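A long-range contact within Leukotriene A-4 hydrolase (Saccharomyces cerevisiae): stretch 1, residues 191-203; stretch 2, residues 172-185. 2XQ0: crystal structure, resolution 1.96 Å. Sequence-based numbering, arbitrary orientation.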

# COMPACT_ATOMS: atom_id res chain seq x y z
N THR A 191 -15.88 10.67 -26.80
CA THR A 191 -15.18 11.88 -26.37
C THR A 191 -13.72 11.61 -26.04
O THR A 191 -13.33 10.47 -25.76
CB THR A 191 -15.84 12.51 -25.12
OG1 THR A 191 -15.28 13.81 -24.89
CG2 THR A 191 -15.63 11.63 -23.90
N ASN A 192 -12.91 12.66 -26.07
CA ASN A 192 -11.53 12.58 -25.61
C ASN A 192 -11.28 13.45 -24.38
O ASN A 192 -10.14 13.65 -23.98
CB ASN A 192 -10.56 12.94 -26.74
CG ASN A 192 -10.55 11.90 -27.84
OD1 ASN A 192 -11.02 10.77 -27.66
ND2 ASN A 192 -10.01 12.27 -29.00
N ILE A 193 -12.36 13.96 -23.79
CA ILE A 193 -12.27 14.77 -22.58
C ILE A 193 -13.08 14.13 -21.47
O ILE A 193 -14.30 14.06 -21.53
CB ILE A 193 -12.76 16.21 -22.80
CG1 ILE A 193 -11.77 16.96 -23.69
CG2 ILE A 193 -12.91 16.93 -21.48
CD1 ILE A 193 -12.12 18.41 -23.89
N TYR A 194 -12.38 13.64 -20.45
CA TYR A 194 -12.99 12.90 -19.37
C TYR A 194 -13.14 13.81 -18.14
O TYR A 194 -12.14 14.31 -17.62
CB TYR A 194 -12.14 11.67 -19.04
CG TYR A 194 -11.97 10.77 -20.24
CD1 TYR A 194 -12.75 9.63 -20.40
CD2 TYR A 194 -11.06 11.09 -21.25
CE1 TYR A 194 -12.62 8.83 -21.50
CE2 TYR A 194 -10.91 10.28 -22.35
CZ TYR A 194 -11.70 9.16 -22.47
OH TYR A 194 -11.56 8.36 -23.58
N ARG A 195 -14.38 14.01 -17.70
CA ARG A 195 -14.65 14.87 -16.54
C ARG A 195 -15.06 14.04 -15.33
O ARG A 195 -15.75 13.02 -15.48
CB ARG A 195 -15.73 15.90 -16.86
CG ARG A 195 -15.39 16.80 -18.03
CD ARG A 195 -16.49 17.81 -18.25
NE ARG A 195 -16.21 18.70 -19.38
CZ ARG A 195 -15.46 19.79 -19.30
NH1 ARG A 195 -14.91 20.14 -18.15
NH2 ARG A 195 -15.27 20.54 -20.37
N PHE A 196 -14.62 14.46 -14.14
CA PHE A 196 -14.87 13.70 -12.91
C PHE A 196 -15.16 14.67 -11.79
O PHE A 196 -14.80 15.84 -11.86
CB PHE A 196 -13.63 12.89 -12.49
CG PHE A 196 -13.13 11.95 -13.53
CD1 PHE A 196 -13.57 10.63 -13.56
CD2 PHE A 196 -12.20 12.36 -14.47
CE1 PHE A 196 -13.12 9.76 -14.51
CE2 PHE A 196 -11.74 11.49 -15.44
CZ PHE A 196 -12.19 10.18 -15.45
N GLU A 197 -15.75 14.15 -10.72
CA GLU A 197 -15.98 14.95 -9.53
C GLU A 197 -15.67 14.10 -8.31
O GLU A 197 -16.07 12.93 -8.25
CB GLU A 197 -17.45 15.35 -9.51
CG GLU A 197 -17.77 16.50 -8.62
CD GLU A 197 -19.18 17.00 -8.83
OE1 GLU A 197 -20.06 16.16 -9.17
OE2 GLU A 197 -19.41 18.22 -8.67
N GLN A 198 -14.94 14.66 -7.34
CA GLN A 198 -14.73 13.98 -6.06
C GLN A 198 -15.38 14.87 -5.02
O GLN A 198 -14.82 15.90 -4.66
CB GLN A 198 -13.24 13.78 -5.74
CG GLN A 198 -13.00 13.06 -4.39
CD GLN A 198 -13.89 11.83 -4.24
OE1 GLN A 198 -14.94 11.88 -3.60
NE2 GLN A 198 -13.49 10.72 -4.87
N LYS A 199 -16.59 14.51 -4.60
CA LYS A 199 -17.36 15.41 -3.73
C LYS A 199 -17.04 15.24 -2.23
O LYS A 199 -17.45 16.07 -1.42
CB LYS A 199 -18.86 15.29 -4.00
CG LYS A 199 -19.24 15.60 -5.44
CD LYS A 199 -20.68 16.12 -5.58
CE LYS A 199 -21.69 14.99 -5.66
NZ LYS A 199 -23.03 15.48 -6.13
N VAL A 200 -16.29 14.19 -1.88
CA VAL A 200 -15.79 14.03 -0.51
C VAL A 200 -14.38 14.61 -0.47
O VAL A 200 -13.58 14.29 -1.34
CB VAL A 200 -15.69 12.52 -0.14
CG1 VAL A 200 -15.06 12.35 1.25
CG2 VAL A 200 -17.04 11.85 -0.23
N PRO A 201 -14.07 15.50 0.51
CA PRO A 201 -12.74 16.12 0.48
C PRO A 201 -11.63 15.08 0.64
O PRO A 201 -11.77 14.17 1.45
CB PRO A 201 -12.74 17.06 1.70
CG PRO A 201 -14.17 17.25 2.07
CD PRO A 201 -14.93 16.05 1.57
N ILE A 202 -10.56 15.21 -0.14
CA ILE A 202 -9.44 14.26 -0.07
C ILE A 202 -8.07 14.95 -0.05
O ILE A 202 -7.94 16.08 -0.53
CB ILE A 202 -9.52 13.19 -1.20
CG1 ILE A 202 -9.50 13.83 -2.61
CG2 ILE A 202 -10.76 12.29 -1.03
CD1 ILE A 202 -9.12 12.82 -3.73
N PRO A 203 -7.05 14.30 0.55
CA PRO A 203 -5.66 14.77 0.47
C PRO A 203 -5.10 14.53 -0.94
O PRO A 203 -5.57 13.64 -1.66
CB PRO A 203 -4.93 13.89 1.50
CG PRO A 203 -5.73 12.64 1.57
CD PRO A 203 -7.17 13.04 1.31
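Stretch 2 172-185: ESPLPVVFSGIRIE

Stretch 2 meets strand 193-199 in three places: antiparallel at Glu172, nearly parallel at 177-179 and antiparallel again at 182-183. Its short strand 177-179 runs nearly parallel to that strand, at 13°, with a closest axis approach of 8.0 Å, too far for backbone pairing. Side chains fill the gap. The chain then turns through Ser180 and Gly181, and strand 182-183 returns antiparallel, at hydrogen-bonding distance.

The antiparallel ladder is regular. Glu197 and Ile182 form a hydrogen-bonded pair: Ile182 N to Glu197 O is 2.8 Å, and Glu197 N to Ile182 O is also 2.8 Å. Ile184 N continues the pattern, donating to Arg195 O at 2.9 Å. Phe196 and Arg183 lie between these bonds as a non-hydrogen-bonded pair, CA to CA 4.3 Å. On the opposite edge of strand 193-199, near its start, Glu172 pairs antiparallel with Ile193, and Ser173 N donates to Asn192 O at 3.0 Å.

Gly181 is extended, at phi/psi -170/-179. A CB here would clash with Glu197 O, so the absence of a side chain lets the backbones close up. Beside it, Gln198 NE2 reaches Ser180 O in a 3.2 Å hydrogen bond.

Phe196 and Tyr194 fill the space between the strands. Phe179 CB sits over one face of the Phe196 ring, 3.4 Å from Phe196 CD2. The Phe196 and Phe179 rings are oblique, with centroids 5.1 Å apart. Val177 CG1 approaches Phe196 CE2 at 4.0 Å. Val177 also covers one face of the Tyr194 ring, with Val177 CG2 3.6 Å from Tyr194 CD2. Tyr194 OH comes within 3.3 Å of Pro176 CA.

Tyr194 CD1 lies over one face of the Arg183 guanidinium, 3.4 Å from Arg183 NH2. Arg183 NE also donates to a water at 2.9 Å. That water accepts from Arg195 N at 3.2 Å, linking the two stretches beyond the direct ladder.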

# COMPACT_ATOMS: atom_id res chain seq x y z
N GLU A 172 -7.92 15.50 -20.79
CA GLU A 172 -7.96 15.22 -22.22
C GLU A 172 -6.91 14.15 -22.52
O GLU A 172 -5.78 14.24 -22.06
CB GLU A 172 -7.65 16.50 -22.98
CG GLU A 172 -7.76 16.35 -24.49
CD GLU A 172 -7.46 17.65 -25.21
OE1 GLU A 172 -6.76 18.50 -24.62
OE2 GLU A 172 -7.93 17.80 -26.36
N SER A 173 -7.30 13.13 -23.27
CA SER A 173 -6.39 12.05 -23.65
C SER A 173 -6.88 11.38 -24.93
O SER A 173 -8.09 11.31 -25.16
CB SER A 173 -6.31 11.00 -22.54
OG SER A 173 -5.37 9.97 -22.86
N PRO A 174 -5.96 10.88 -25.77
CA PRO A 174 -6.43 10.12 -26.93
C PRO A 174 -6.85 8.70 -26.57
O PRO A 174 -7.25 7.97 -27.47
CB PRO A 174 -5.20 10.09 -27.85
CG PRO A 174 -4.04 10.23 -26.93
CD PRO A 174 -4.50 11.11 -25.80
N LEU A 175 -6.75 8.32 -25.29
CA LEU A 175 -7.17 7.00 -24.81
C LEU A 175 -8.01 7.17 -23.53
O LEU A 175 -7.91 8.19 -22.87
CB LEU A 175 -5.94 6.13 -24.50
CG LEU A 175 -5.06 5.71 -25.68
CD1 LEU A 175 -3.73 5.12 -25.21
CD2 LEU A 175 -5.79 4.71 -26.57
N PRO A 176 -8.84 6.17 -23.20
CA PRO A 176 -9.64 6.18 -21.97
C PRO A 176 -8.86 6.60 -20.69
O PRO A 176 -7.67 6.32 -20.54
CB PRO A 176 -10.13 4.74 -21.87
CG PRO A 176 -10.32 4.32 -23.34
CD PRO A 176 -9.18 5.02 -24.08
N VAL A 177 -9.55 7.30 -19.80
CA VAL A 177 -8.96 7.80 -18.57
C VAL A 177 -9.82 7.35 -17.42
O VAL A 177 -11.05 7.42 -17.49
CB VAL A 177 -8.91 9.36 -18.52
CG1 VAL A 177 -8.46 9.86 -17.14
CG2 VAL A 177 -8.03 9.92 -19.62
N VAL A 178 -9.18 6.88 -16.35
CA VAL A 178 -9.88 6.76 -15.08
C VAL A 178 -9.21 7.67 -14.06
O VAL A 178 -8.04 8.02 -14.19
CB VAL A 178 -9.93 5.32 -14.57
CG1 VAL A 178 -10.62 4.42 -15.61
CG2 VAL A 178 -8.53 4.82 -14.25
N PHE A 179 -9.99 8.07 -13.06
CA PHE A 179 -9.59 9.09 -12.11
C PHE A 179 -10.21 8.72 -10.77
O PHE A 179 -11.21 8.03 -10.72
CB PHE A 179 -10.12 10.46 -12.56
CG PHE A 179 -9.85 11.57 -11.58
CD1 PHE A 179 -8.62 12.21 -11.56
CD2 PHE A 179 -10.84 12.00 -10.70
CE1 PHE A 179 -8.35 13.23 -10.64
CE2 PHE A 179 -10.59 13.01 -9.79
CZ PHE A 179 -9.35 13.65 -9.77
N SER A 180 -9.60 9.21 -9.69
CA SER A 180 -10.12 8.98 -8.34
C SER A 180 -11.31 9.89 -8.04
O SER A 180 -11.25 10.77 -7.16
CB SER A 180 -9.01 9.27 -7.34
OG SER A 180 -8.48 10.57 -7.56
N GLY A 181 -12.38 9.69 -8.78
CA GLY A 181 -13.61 10.42 -8.58
C GLY A 181 -14.71 9.80 -9.42
O GLY A 181 -14.48 8.82 -10.11
N ILE A 182 -15.90 10.38 -9.35
CA ILE A 182 -17.04 9.85 -10.08
C ILE A 182 -17.13 10.55 -11.42
O ILE A 182 -17.10 11.77 -11.51
CB ILE A 182 -18.35 10.00 -9.28
CG1 ILE A 182 -18.25 9.19 -7.98
CG2 ILE A 182 -19.54 9.53 -10.13
CD1 ILE A 182 -19.46 9.24 -7.10
N ARG A 183 -17.18 9.76 -12.47
CA ARG A 183 -17.25 10.29 -13.82
C ARG A 183 -18.53 11.07 -14.02
O ARG A 183 -19.60 10.64 -13.58
CB ARG A 183 -17.18 9.13 -14.80
CG ARG A 183 -17.25 9.53 -16.24
CD ARG A 183 -15.90 9.96 -16.76
NE ARG A 183 -16.03 10.28 -18.18
CZ ARG A 183 -15.99 9.37 -19.15
NH1 ARG A 183 -15.80 8.10 -18.85
NH2 ARG A 183 -16.13 9.74 -20.41
N ILE A 184 -18.42 12.23 -14.66
CA ILE A 184 -19.59 12.95 -15.14
C ILE A 184 -19.88 12.44 -16.55
O ILE A 184 -19.13 12.72 -17.48
CB ILE A 184 -19.33 14.46 -15.15
CG1 ILE A 184 -19.12 14.94 -13.71
CG2 ILE A 184 -20.50 15.19 -15.79
CD1 ILE A 184 -18.55 16.33 -13.60
N GLU A 185 -20.96 11.69 -16.68
CA GLU A 185 -21.13 10.72 -17.78
C GLU A 185 -21.24 11.24 -19.21
O GLU A 185 -21.56 12.41 -19.44
CB GLU A 185 -22.31 9.78 -17.47
CG GLU A 185 -22.06 8.87 -16.27
CD GLU A 185 -23.25 8.00 -15.92
OE1 GLU A 185 -24.35 8.24 -16.47
OE2 GLU A 185 -23.09 7.08 -15.09
O HOH W 1 -16.68 12.80 -19.50